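Side-chain contacts in C-1-tetrahydrofolate synthase, cytoplasmic, putative (Trypanosoma brucei, PDB 4CJX), which probably acts as a homodimeric dehydrogenase and cyclohydrolase, oxidising methylenetetrahydrofolate with NADP+ and hydrolysing the methenyl product in one-carbon metabolism: residues V97-L102 with V131-K136; S169-L174 with L198-L203; V180-K185 with T202-E207; V188-G193 with G241-E246. One frame throughout, in Å; residues are numbered along the deposited sequence.

Interaction 1 of 4, residues V97-L102 with V131-K136. Unlike the reference sequence in segment 97-102: A101 (reference Thr).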
loop_
_atom_site.group_PDB
_atom_site.type_symbol
_atom_site.label_atom_id
_atom_site.label_comp_id
_atom_site.label_asym_id
_atom_site.label_seq_id
_atom_site.Cartn_x
_atom_site.Cartn_y
_atom_site.Cartn_z
ATOM N N VAL B 97 -17.491 -11.476 -23.058
ATOM C CA VAL B 97 -17.479 -12.591 -22.123
ATOM C C VAL B 97 -18.304 -12.306 -20.850
ATOM O O VAL B 97 -18.295 -11.200 -20.311
ATOM C CB VAL B 97 -16.040 -13.076 -21.821
ATOM C CG1 VAL B 97 -15.240 -12.032 -21.044
ATOM C CG2 VAL B 97 -16.074 -14.422 -21.101
ATOM N N THR B 98 -19.061 -13.311 -20.418
ATOM C CA THR B 98 -19.858 -13.207 -19.202
ATOM C C THR B 98 -18.943 -13.336 -17.988
ATOM O O THR B 98 -17.877 -13.946 -18.070
ATOM C CB THR B 98 -20.905 -14.328 -19.138
ATOM O OG1 THR B 98 -20.237 -15.595 -19.114
ATOM C CG2 THR B 98 -21.842 -14.268 -20.335
ATOM N N GLN B 99 -19.359 -12.768 -16.864
ATOM C CA GLN B 99 -18.612 -12.915 -15.638
ATOM C C GLN B 99 -18.330 -14.401 -15.412
ATOM O O GLN B 99 -17.184 -14.783 -15.148
ATOM C CB GLN B 99 -19.391 -12.329 -14.453
ATOM C CG GLN B 99 -18.585 -12.175 -13.164
ATOM C CD GLN B 99 -17.580 -11.033 -13.220
ATOM O OE1 GLN B 99 -17.822 -10.004 -13.861
ATOM N NE2 GLN B 99 -16.445 -11.202 -12.535
ATOM N N GLU B 100 -19.368 -15.232 -15.560
ATOM C CA GLU B 100 -19.272 -16.659 -15.252
ATOM C C GLU B 100 -18.272 -17.386 -16.133
ATOM O O GLU B 100 -17.492 -18.198 -15.640
ATOM C CB GLU B 100 -20.628 -17.358 -15.389
ATOM C CG GLU B 100 -20.533 -18.864 -15.171
ATOM C CD GLU B 100 -21.789 -19.599 -15.538
ATOM O OE1 GLU B 100 -22.502 -19.147 -16.461
ATOM O OE2 GLU B 100 -22.059 -20.646 -14.914
ATOM N N ALA B 101 -18.321 -17.125 -17.436
ATOM C CA ALA B 101 -17.385 -17.751 -18.374
ATOM C C ALA B 101 -15.927 -17.385 -18.061
ATOM O O ALA B 101 -15.047 -18.245 -18.105
ATOM C CB ALA B 101 -17.744 -17.377 -19.806
ATOM N N LEU B 102 -15.676 -16.126 -17.707
ATOM C CA LEU B 102 -14.324 -15.690 -17.342
ATOM C C LEU B 102 -13.818 -16.386 -16.071
ATOM O O LEU B 102 -12.703 -16.878 -16.025
ATOM C CB LEU B 102 -14.278 -14.162 -17.169
ATOM C CG LEU B 102 -12.964 -13.547 -16.661
ATOM C CD1 LEU B 102 -11.781 -13.968 -17.519
ATOM C CD2 LEU B 102 -13.035 -12.025 -16.605
ATOM N N VAL B 131 -12.577 -7.054 -9.737
ATOM C CA VAL B 131 -12.123 -7.555 -8.445
ATOM C C VAL B 131 -12.622 -8.981 -8.235
ATOM O O VAL B 131 -11.851 -9.888 -7.903
ATOM C CB VAL B 131 -12.591 -6.627 -7.307
ATOM C CG1 VAL B 131 -12.349 -7.259 -5.937
ATOM C CG2 VAL B 131 -11.865 -5.290 -7.415
ATOM N N ALA B 132 -13.913 -9.181 -8.460
ATOM C CA ALA B 132 -14.518 -10.498 -8.355
ATOM C C ALA B 132 -13.728 -11.511 -9.175
ATOM O O ALA B 132 -13.218 -12.499 -8.636
ATOM C CB ALA B 132 -15.964 -10.448 -8.830
ATOM N N ALA B 133 -13.595 -11.236 -10.465
ATOM C CA ALA B 133 -12.917 -12.138 -11.387
ATOM C C ALA B 133 -11.475 -12.431 -10.962
ATOM O O ALA B 133 -11.073 -13.597 -10.885
ATOM C CB ALA B 133 -12.957 -11.578 -12.812
ATOM N N LEU B 134 -10.710 -11.382 -10.655
ATOM C CA LEU B 134 -9.315 -11.566 -10.243
ATOM C C LEU B 134 -9.206 -12.391 -8.954
ATOM O O LEU B 134 -8.277 -13.180 -8.778
ATOM C CB LEU B 134 -8.619 -10.204 -10.077
ATOM C CG LEU B 134 -8.375 -9.411 -11.373
ATOM C CD1 LEU B 134 -7.827 -8.013 -11.068
ATOM C CD2 LEU B 134 -7.418 -10.147 -12.294
ATOM N N SER B 135 -10.187 -12.237 -8.073
ATOM C CA SER B 135 -10.195 -12.945 -6.786
ATOM C C SER B 135 -10.328 -14.470 -6.914
ATOM O O SER B 135 -10.154 -15.186 -5.936
ATOM C CB SER B 135 -11.321 -12.412 -5.898
ATOM O OG SER B 135 -12.590 -12.965 -6.253
ATOM N N LYS B 136 -10.635 -14.970 -8.109
ATOM C CA LYS B 136 -10.780 -16.417 -8.319
ATOM C C LYS B 136 -9.439 -17.070 -8.562
ATOM O O LYS B 136 -9.319 -18.301 -8.465
ATOM C CB LYS B 136 -11.691 -16.694 -9.512
ATOM C CG LYS B 136 -13.124 -16.198 -9.341
ATOM C CD LYS B 136 -13.886 -16.977 -8.271
#
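The carboxamide of Q99 has a methyl group on each side of its plane: A132 CB lies obliquely off the nitrogen end, to one side, 3.8 Å from Q99 NE2, whereas A133 CB lies beyond the NE2 edge, somewhat to the other side of the plane, at 3.5 Å from Q99 NE2. The amide gets there because CG lies anti to the backbone N (chi1 -168°) and the chain then bends at chi2 (73°), which turns its end across to helix 130-134. A133 CB is shared, for L102 CD2 touches it at 3.8 Å. At the start of helix 99-110, T98 is the N-cap, with OG1 accepting from A101 N over 3.0 Å. Two further bonds fix how the amide is turned: OE1 accepts from D129 N and NE2 donates to E103 OE2. D129 also receives A132 N on its OD1, so this one residue ties both sides together. R159 of the second subunit packs on V131 and A132. The contact joins two helices of the catalytic domain, with the side chain of L102 about 11 Å from the bound inhibitor. Since the amide is held by polar partners beside the two alanines, what passes between the segments themselves is van der Waals contact alone.

Interaction 2 of 4, residues S169-L174 with L198-L203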
loop_
_atom_site.group_PDB
_atom_site.type_symbol
_atom_site.label_atom_id
_atom_site.label_comp_id
_atom_site.label_asym_id
_atom_site.label_seq_id
_atom_site.Cartn_x
_atom_site.Cartn_y
_atom_site.Cartn_z
ATOM N N SER B 169 8.379 -4.549 -10.519
ATOM C CA SER B 169 9.606 -5.304 -10.483
ATOM C C SER B 169 10.647 -4.870 -11.555
ATOM O O SER B 169 11.849 -4.817 -11.285
ATOM C CB SER B 169 9.246 -6.744 -10.671
ATOM O OG SER B 169 10.343 -7.526 -10.379
ATOM N N ALA B 170 10.164 -4.614 -12.770
ATOM C CA ALA B 170 10.983 -4.174 -13.877
ATOM C C ALA B 170 11.635 -2.818 -13.565
ATOM O O ALA B 170 12.790 -2.633 -13.885
ATOM C CB ALA B 170 10.148 -4.067 -15.139
ATOM N N VAL B 171 10.899 -1.906 -12.929
ATOM C CA VAL B 171 11.443 -0.611 -12.539
ATOM C C VAL B 171 12.602 -0.803 -11.591
ATOM O O VAL B 171 13.672 -0.184 -11.758
ATOM C CB VAL B 171 10.390 0.291 -11.865
ATOM C CG1 VAL B 171 11.050 1.474 -11.201
ATOM C CG2 VAL B 171 9.365 0.770 -12.883
ATOM N N MET B 172 12.393 -1.658 -10.586
ATOM C CA MET B 172 13.424 -1.878 -9.587
ATOM C C MET B 172 14.638 -2.533 -10.241
ATOM O O MET B 172 15.782 -2.195 -9.928
ATOM C CB MET B 172 12.898 -2.725 -8.397
ATOM C CG MET B 172 11.793 -2.079 -7.571
ATOM S SD MET B 172 12.080 -0.358 -7.125
ATOM C CE MET B 172 13.277 -0.484 -5.798
ATOM N N GLU B 173 14.393 -3.429 -11.192
ATOM C CA GLU B 173 15.487 -4.064 -11.928
ATOM C C GLU B 173 16.279 -3.050 -12.782
ATOM O O GLU B 173 17.507 -3.142 -12.884
ATOM C CB GLU B 173 14.945 -5.206 -12.798
ATOM C CG GLU B 173 15.951 -5.871 -13.731
ATOM C CD GLU B 173 17.043 -6.678 -13.021
ATOM O OE1 GLU B 173 16.918 -7.006 -11.819
ATOM O OE2 GLU B 173 18.047 -6.978 -13.697
ATOM N N LEU B 174 15.581 -2.106 -13.403
ATOM C CA LEU B 174 16.269 -1.085 -14.170
ATOM C C LEU B 174 17.065 -0.118 -13.279
ATOM O O LEU B 174 18.155 0.278 -13.659
ATOM C CB LEU B 174 15.298 -0.354 -15.094
ATOM C CG LEU B 174 14.844 -1.281 -16.233
ATOM C CD1 LEU B 174 13.760 -0.625 -17.035
ATOM C CD2 LEU B 174 15.977 -1.665 -17.159
ATOM N N LEU B 198 1.361 2.116 -7.810
ATOM C CA LEU B 198 1.059 1.736 -6.433
ATOM C C LEU B 198 2.168 0.862 -5.825
ATOM O O LEU B 198 2.841 1.280 -4.885
ATOM C CB LEU B 198 -0.316 1.071 -6.370
ATOM C CG LEU B 198 -0.808 0.619 -4.989
ATOM C CD1 LEU B 198 -1.530 1.735 -4.249
ATOM C CD2 LEU B 198 -1.734 -0.573 -5.126
ATOM N N PRO B 199 2.415 -0.333 -6.394
ATOM C CA PRO B 199 3.442 -1.180 -5.772
ATOM C C PRO B 199 4.854 -0.568 -5.765
ATOM O O PRO B 199 5.601 -0.722 -4.794
ATOM C CB PRO B 199 3.386 -2.489 -6.586
ATOM C CG PRO B 199 2.604 -2.171 -7.805
ATOM C CD PRO B 199 1.710 -1.018 -7.488
ATOM N N VAL B 200 5.204 0.137 -6.815
ATOM C CA VAL B 200 6.556 0.694 -6.909
ATOM C C VAL B 200 6.894 1.769 -5.826
ATOM O O VAL B 200 8.017 1.835 -5.348
ATOM C CB VAL B 200 6.839 1.210 -8.334
ATOM C CG1 VAL B 200 6.407 2.656 -8.498
ATOM C CG2 VAL B 200 8.327 1.086 -8.636
ATOM N N ALA B 201 5.914 2.586 -5.458
ATOM C CA ALA B 201 6.089 3.564 -4.407
ATOM C C ALA B 201 6.484 2.848 -3.103
ATOM O O ALA B 201 7.416 3.274 -2.416
ATOM C CB ALA B 201 4.816 4.369 -4.212
ATOM N N THR B 202 5.808 1.728 -2.831
ATOM C CA THR B 202 6.097 0.891 -1.675
ATOM C C THR B 202 7.487 0.326 -1.716
ATOM O O THR B 202 8.172 0.332 -0.696
ATOM C CB THR B 202 5.135 -0.299 -1.545
ATOM O OG1 THR B 202 3.802 0.188 -1.407
ATOM C CG2 THR B 202 5.501 -1.167 -0.284
ATOM N N LEU B 203 7.904 -0.180 -2.874
ATOM C CA LEU B 203 9.206 -0.806 -2.970
ATOM C C LEU B 203 10.297 0.227 -2.847
ATOM O O LEU B 203 11.336 -0.055 -2.252
ATOM C CB LEU B 203 9.361 -1.569 -4.285
ATOM C CG LEU B 203 8.448 -2.792 -4.430
ATOM C CD1 LEU B 203 8.512 -3.314 -5.863
ATOM C CD2 LEU B 203 8.797 -3.870 -3.431
#
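M172 reaches over L203 of the neighbouring helix and can be followed outward atom by atom. From CB, which points toward helix 197-206, CG extends beside the backbone N (chi1 -64°) and meets L203 CD1 at 3.9 Å. SD comes next, 4.1 Å from L203 CB and at a longer 4.3 Å from V200 CG2, so the sulfur bridges two successive turns of the facing helix. The bends at chi2 and chi3 then carry CE past the L203 side chain to its carbonyl, 4.1 Å from L203 O. Beside this, V171 and V200 meet nearly at right angles, V171 CG1 lying 3.8 Å from V200 CG2. The two short helical segments run in roughly the same direction, crossing at -41° with 9.9 Å between their axes. A168, one turn back from M172, also packs on P199, V200 and L203, and helix 296-316 touches the neighbouring S169 and A170. Two consecutive helices of the Rossmann-type NAD(P)-binding domain, on either side of strand 186-190 in the chain, are thus packed together. Among the side chains only carbon and sulfur meet, and the contact therefore rests on dispersion and shape.

Interaction 3 of 4, residues V180-K185 with T202-E207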
loop_
_atom_site.group_PDB
_atom_site.type_symbol
_atom_site.label_atom_id
_atom_site.label_comp_id
_atom_site.label_asym_id
_atom_site.label_seq_id
_atom_site.Cartn_x
_atom_site.Cartn_y
_atom_site.Cartn_z
ATOM N N VAL B 180 22.199 3.393 -9.348
ATOM C CA VAL B 180 22.016 4.602 -8.526
ATOM C C VAL B 180 21.647 4.287 -7.062
ATOM O O VAL B 180 20.959 3.300 -6.769
ATOM C CB VAL B 180 20.959 5.572 -9.088
ATOM C CG1 VAL B 180 21.350 6.005 -10.505
ATOM C CG2 VAL B 180 19.566 4.971 -9.039
ATOM N N GLU B 181 22.116 5.135 -6.156
ATOM C CA GLU B 181 21.737 5.033 -4.757
ATOM C C GLU B 181 20.263 5.428 -4.624
ATOM O O GLU B 181 19.795 6.318 -5.323
ATOM C CB GLU B 181 22.645 5.948 -3.912
ATOM C CG GLU B 181 22.404 5.875 -2.409
ATOM C CD GLU B 181 22.833 4.554 -1.777
ATOM O OE1 GLU B 181 23.781 3.906 -2.283
ATOM O OE2 GLU B 181 22.232 4.160 -0.745
ATOM N N ILE B 182 19.539 4.747 -3.748
ATOM C CA ILE B 182 18.135 5.057 -3.477
ATOM C C ILE B 182 17.900 5.589 -2.047
ATOM O O ILE B 182 17.081 6.485 -1.846
ATOM C CB ILE B 182 17.247 3.820 -3.742
ATOM C CG1 ILE B 182 17.249 3.505 -5.242
ATOM C CG2 ILE B 182 15.820 4.053 -3.272
ATOM C CD1 ILE B 182 16.531 2.226 -5.599
ATOM N N CYS B 183 18.610 5.026 -1.075
ATOM C CA CYS B 183 18.488 5.397 0.332
ATOM C C CYS B 183 18.795 6.876 0.592
ATOM O O CYS B 183 19.854 7.369 0.222
ATOM C CB CYS B 183 19.451 4.536 1.159
ATOM S SG CYS B 183 19.436 4.892 2.932
ATOM N N GLY B 184 17.861 7.590 1.203
ATOM C CA GLY B 184 18.059 9.009 1.482
ATOM C C GLY B 184 17.693 9.921 0.322
ATOM O O GLY B 184 17.735 11.131 0.465
ATOM N N LYS B 185 17.323 9.354 -0.825
ATOM C CA LYS B 185 17.060 10.142 -2.029
ATOM C C LYS B 185 15.602 10.516 -2.123
ATOM O O LYS B 185 14.724 9.846 -1.545
ATOM C CB LYS B 185 17.447 9.353 -3.277
ATOM C CG LYS B 185 18.898 8.944 -3.307
ATOM C CD LYS B 185 19.819 10.153 -3.154
ATOM C CE LYS B 185 21.243 9.774 -3.497
ATOM N NZ LYS B 185 22.104 10.977 -3.569
ATOM N N THR B 202 5.808 1.728 -2.831
ATOM C CA THR B 202 6.097 0.891 -1.675
ATOM C C THR B 202 7.487 0.326 -1.716
ATOM O O THR B 202 8.172 0.332 -0.696
ATOM C CB THR B 202 5.135 -0.299 -1.545
ATOM O OG1 THR B 202 3.802 0.188 -1.407
ATOM C CG2 THR B 202 5.501 -1.167 -0.284
ATOM N N LEU B 203 7.904 -0.180 -2.874
ATOM C CA LEU B 203 9.206 -0.806 -2.970
ATOM C C LEU B 203 10.297 0.227 -2.847
ATOM O O LEU B 203 11.336 -0.055 -2.252
ATOM C CB LEU B 203 9.361 -1.569 -4.285
ATOM C CG LEU B 203 8.448 -2.792 -4.430
ATOM C CD1 LEU B 203 8.512 -3.314 -5.863
ATOM C CD2 LEU B 203 8.797 -3.870 -3.431
ATOM N N LEU B 204 10.057 1.433 -3.387
ATOM C CA LEU B 204 11.026 2.539 -3.252
ATOM C C LEU B 204 11.194 3.010 -1.795
ATOM O O LEU B 204 12.332 3.174 -1.316
ATOM C CB LEU B 204 10.641 3.684 -4.188
ATOM C CG LEU B 204 10.838 3.276 -5.656
ATOM C CD1 LEU B 204 10.093 4.199 -6.592
ATOM C CD2 LEU B 204 12.319 3.260 -5.998
ATOM N N ALA B 205 10.088 3.188 -1.082
ATOM C CA ALA B 205 10.147 3.531 0.339
ATOM C C ALA B 205 10.846 2.443 1.187
ATOM O O ALA B 205 11.586 2.778 2.112
ATOM C CB ALA B 205 8.739 3.824 0.875
ATOM N N ASN B 206 10.627 1.154 0.868
ATOM C CA ASN B 206 11.366 0.064 1.539
ATOM C C ASN B 206 12.877 0.198 1.400
ATOM O O ASN B 206 13.599 -0.213 2.286
ATOM C CB ASN B 206 10.959 -1.315 1.021
ATOM C CG ASN B 206 9.521 -1.687 1.376
ATOM O OD1 ASN B 206 8.861 -1.018 2.153
ATOM N ND2 ASN B 206 9.047 -2.783 0.810
ATOM N N GLU B 207 13.353 0.773 0.302
ATOM C CA GLU B 207 14.787 1.078 0.122
ATOM C C GLU B 207 15.199 2.406 0.786
ATOM O O GLU B 207 16.289 2.912 0.500
ATOM C CB GLU B 207 15.165 1.173 -1.371
ATOM C CG GLU B 207 14.840 -0.032 -2.216
ATOM C CD GLU B 207 15.643 -1.262 -1.857
ATOM O OE1 GLU B 207 16.807 -1.129 -1.422
ATOM O OE2 GLU B 207 15.104 -2.381 -1.989
#
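I182 and E207 form the close part of this contact; E207 and C183, both exposed, make its solvent side, and L204 its buried side. I182 CG2 rests 3.5 Å from E207 CB, the two side chains crossing at a slant, and the methylene base of the acid thereby serves as an apolar surface. In I182 it is CG2 that lies anti to the backbone N, with CG1 on the other branch (chi1 -67°). Next to it the backbone closes in: C183 CA approaches E207 O at 3.3 Å in a CA-H...O contact bent to 123° at the hydrogen. The inner side is looser: I182 CD1 and L204 CD2 remain 4.4 Å apart, and L204 also packs on V187, V189 and V234 of the sheet. A type II turn from I182 to K185, with G184 at a positive phi, brings I182 and C183 against the end of helix 197-206. Backbone bonds join G184 to D208 and K185 to T210, just after the helix. The loop leading into strand 186-190 is thus docked on the helix that follows that strand, and the side chain of C183 lies about 9 Å from a bound NADP. Without a strong polar link between the segments, their cohesion rests on aliphatic contact and a weak, bent CH...O approach.

Interaction 4 of 4, residues V188-G193 with G241-E246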
loop_
_atom_site.group_PDB
_atom_site.type_symbol
_atom_site.label_atom_id
_atom_site.label_comp_id
_atom_site.label_asym_id
_atom_site.label_seq_id
_atom_site.Cartn_x
_atom_site.Cartn_y
_atom_site.Cartn_z
ATOM N N VAL B 188 10.004 10.672 -6.907
ATOM C CA VAL B 188 8.618 10.915 -7.304
ATOM C C VAL B 188 8.123 9.791 -8.200
ATOM O O VAL B 188 8.800 9.383 -9.155
ATOM C CB VAL B 188 8.348 12.271 -8.004
ATOM C CG1 VAL B 188 9.160 12.446 -9.262
ATOM C CG2 VAL B 188 6.880 12.390 -8.379
ATOM N N VAL B 189 6.946 9.295 -7.855
ATOM C CA VAL B 189 6.229 8.323 -8.638
ATOM C C VAL B 189 4.991 9.070 -9.147
ATOM O O VAL B 189 4.225 9.602 -8.346
ATOM C CB VAL B 189 5.780 7.128 -7.768
ATOM C CG1 VAL B 189 5.009 6.118 -8.590
ATOM C CG2 VAL B 189 6.981 6.432 -7.173
ATOM N N LEU B 190 4.818 9.124 -10.467
ATOM C CA LEU B 190 3.619 9.682 -11.073
ATOM C C LEU B 190 2.693 8.514 -11.468
ATOM O O LEU B 190 3.098 7.593 -12.226
ATOM C CB LEU B 190 3.973 10.525 -12.294
ATOM C CG LEU B 190 4.952 11.697 -12.051
ATOM C CD1 LEU B 190 6.391 11.248 -12.257
ATOM C CD2 LEU B 190 4.635 12.942 -12.903
ATOM N N GLY B 191 1.469 8.547 -10.957
ATOM C CA GLY B 191 0.494 7.483 -11.198
ATOM C C GLY B 191 0.467 6.480 -10.067
ATOM O O GLY B 191 1.438 6.315 -9.341
ATOM N N ARG B 192 -0.666 5.820 -9.899
ATOM C CA ARG B 192 -0.859 4.914 -8.784
ATOM C C ARG B 192 -1.608 3.656 -9.240
ATOM O O ARG B 192 -2.466 3.155 -8.527
ATOM C CB ARG B 192 -1.613 5.649 -7.670
ATOM C CG ARG B 192 -1.524 5.004 -6.307
ATOM C CD ARG B 192 -1.764 6.027 -5.216
ATOM N NE ARG B 192 -1.923 5.395 -3.929
ATOM C CZ ARG B 192 -3.075 4.991 -3.390
ATOM N NH1 ARG B 192 -4.227 5.135 -4.019
ATOM N NH2 ARG B 192 -3.060 4.428 -2.182
ATOM N N GLY B 193 -1.218 3.118 -10.393
ATOM C CA GLY B 193 -1.821 1.896 -10.922
ATOM C C GLY B 193 -1.481 0.635 -10.121
ATOM O O GLY B 193 -0.352 0.468 -9.652
ATOM N N GLY B 241 4.163 13.088 -22.778
ATOM C CA GLY B 241 4.689 14.433 -22.592
ATOM C C GLY B 241 4.340 15.066 -21.264
ATOM O O GLY B 241 4.444 16.278 -21.111
ATOM N N LEU B 242 3.930 14.257 -20.290
ATOM C CA LEU B 242 3.559 14.796 -19.003
ATOM C C LEU B 242 4.782 15.376 -18.294
ATOM O O LEU B 242 4.710 16.472 -17.764
ATOM C CB LEU B 242 2.934 13.715 -18.111
ATOM C CG LEU B 242 2.686 14.115 -16.651
ATOM C CD1 LEU B 242 1.639 15.210 -16.622
ATOM C CD2 LEU B 242 2.197 12.918 -15.836
ATOM N N VAL B 243 5.870 14.618 -18.259
ATOM C CA VAL B 243 7.090 15.050 -17.590
ATOM C C VAL B 243 7.975 15.827 -18.557
ATOM O O VAL B 243 8.690 15.238 -19.380
ATOM C CB VAL B 243 7.872 13.871 -16.968
ATOM C CG1 VAL B 243 9.138 14.355 -16.260
ATOM C CG2 VAL B 243 6.964 13.105 -16.009
ATOM N N ARG B 244 7.918 17.150 -18.425
ATOM C CA ARG B 244 8.782 18.064 -19.174
ATOM C C ARG B 244 10.245 17.844 -18.864
ATOM O O ARG B 244 10.625 17.698 -17.723
ATOM C CB ARG B 244 8.427 19.503 -18.855
ATOM C CG ARG B 244 7.299 20.085 -19.689
ATOM C CD ARG B 244 5.984 19.407 -19.411
ATOM N NE ARG B 244 4.822 20.265 -19.664
ATOM C CZ ARG B 244 3.556 19.905 -19.396
ATOM N NH1 ARG B 244 3.269 18.699 -18.853
ATOM N NH2 ARG B 244 2.564 20.756 -19.667
ATOM N N GLY B 245 11.074 17.838 -19.896
ATOM C CA GLY B 245 12.494 17.661 -19.720
ATOM C C GLY B 245 13.184 18.659 -18.817
ATOM O O GLY B 245 14.138 18.306 -18.096
ATOM N N GLU B 246 12.703 19.902 -18.852
ATOM C CA GLU B 246 13.361 20.997 -18.147
ATOM C C GLU B 246 13.069 20.925 -16.653
ATOM O O GLU B 246 13.701 21.598 -15.885
ATOM C CB GLU B 246 12.938 22.369 -18.702
ATOM C CG GLU B 246 11.427 22.585 -18.805
ATOM C CD GLU B 246 10.796 22.154 -20.156
ATOM O OE1 GLU B 246 11.330 21.240 -20.881
ATOM O OE2 GLU B 246 9.717 22.737 -20.479
#
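L190 points from the end of strand 186-190 into the angle between L242 and V243, and a single methyl, CD2, makes both contacts. L190 CD2 lies 3.8 Å from L242 CD2 and 3.9 Å from V243 CG2; each pair crosses at a slant, so the branches meet by their methyls without lying alongside one another. An unstaggered chi2 of 91° in L190 sets where CD2 points. On the facing loop the two residues extend differently: L242 swings CG anti to its N (chi1 171°), whereas V243 offers the methyl that lies beside its own N. R244, partly exposed, takes no part in the contact with 188-193 and bonds its own loop, NH1 donating to L242 O over 2.9 Å; that oxygen lies almost in the guanidinium plane, while the donor is tilted 31° from the carbonyl plane. V233 and S235 of the adjacent strand and I223 of helix 220-228 also pack on L190. Just past it, G191, R192 and G193 form the turn into the next helix, and R192 is an NADP+-binding residue; the side chain of S216, another, is about 4 Å from that of L242. Three buried aliphatic groups therefore join strand and loop by dispersion and exclusion of water.

Overall arrangement
Interactions 2, 3 and 4 form one connected body in the NAD(P)-binding domain, while interaction 1 stands apart in the catalytic domain, its centre 27 Å from that of interaction 2 and 36 Å from that of interaction 3. M172 joins interactions 2 and 3, with its SD 3.8 Å from L204 CD2. Helix 197-206 links both to strand 186-190 of interaction 4: V200 CG1 packs 3.7 Å from V189 CG1, and L198 N probably bonds to G193 O. The bound inhibitor lies between the domains, about 11 Å from the side chains of L102 and V171. As for the cofactor, the side chain of C183 in interaction 3 is about 9 Å from bound NADP, and interaction 4 holds R192.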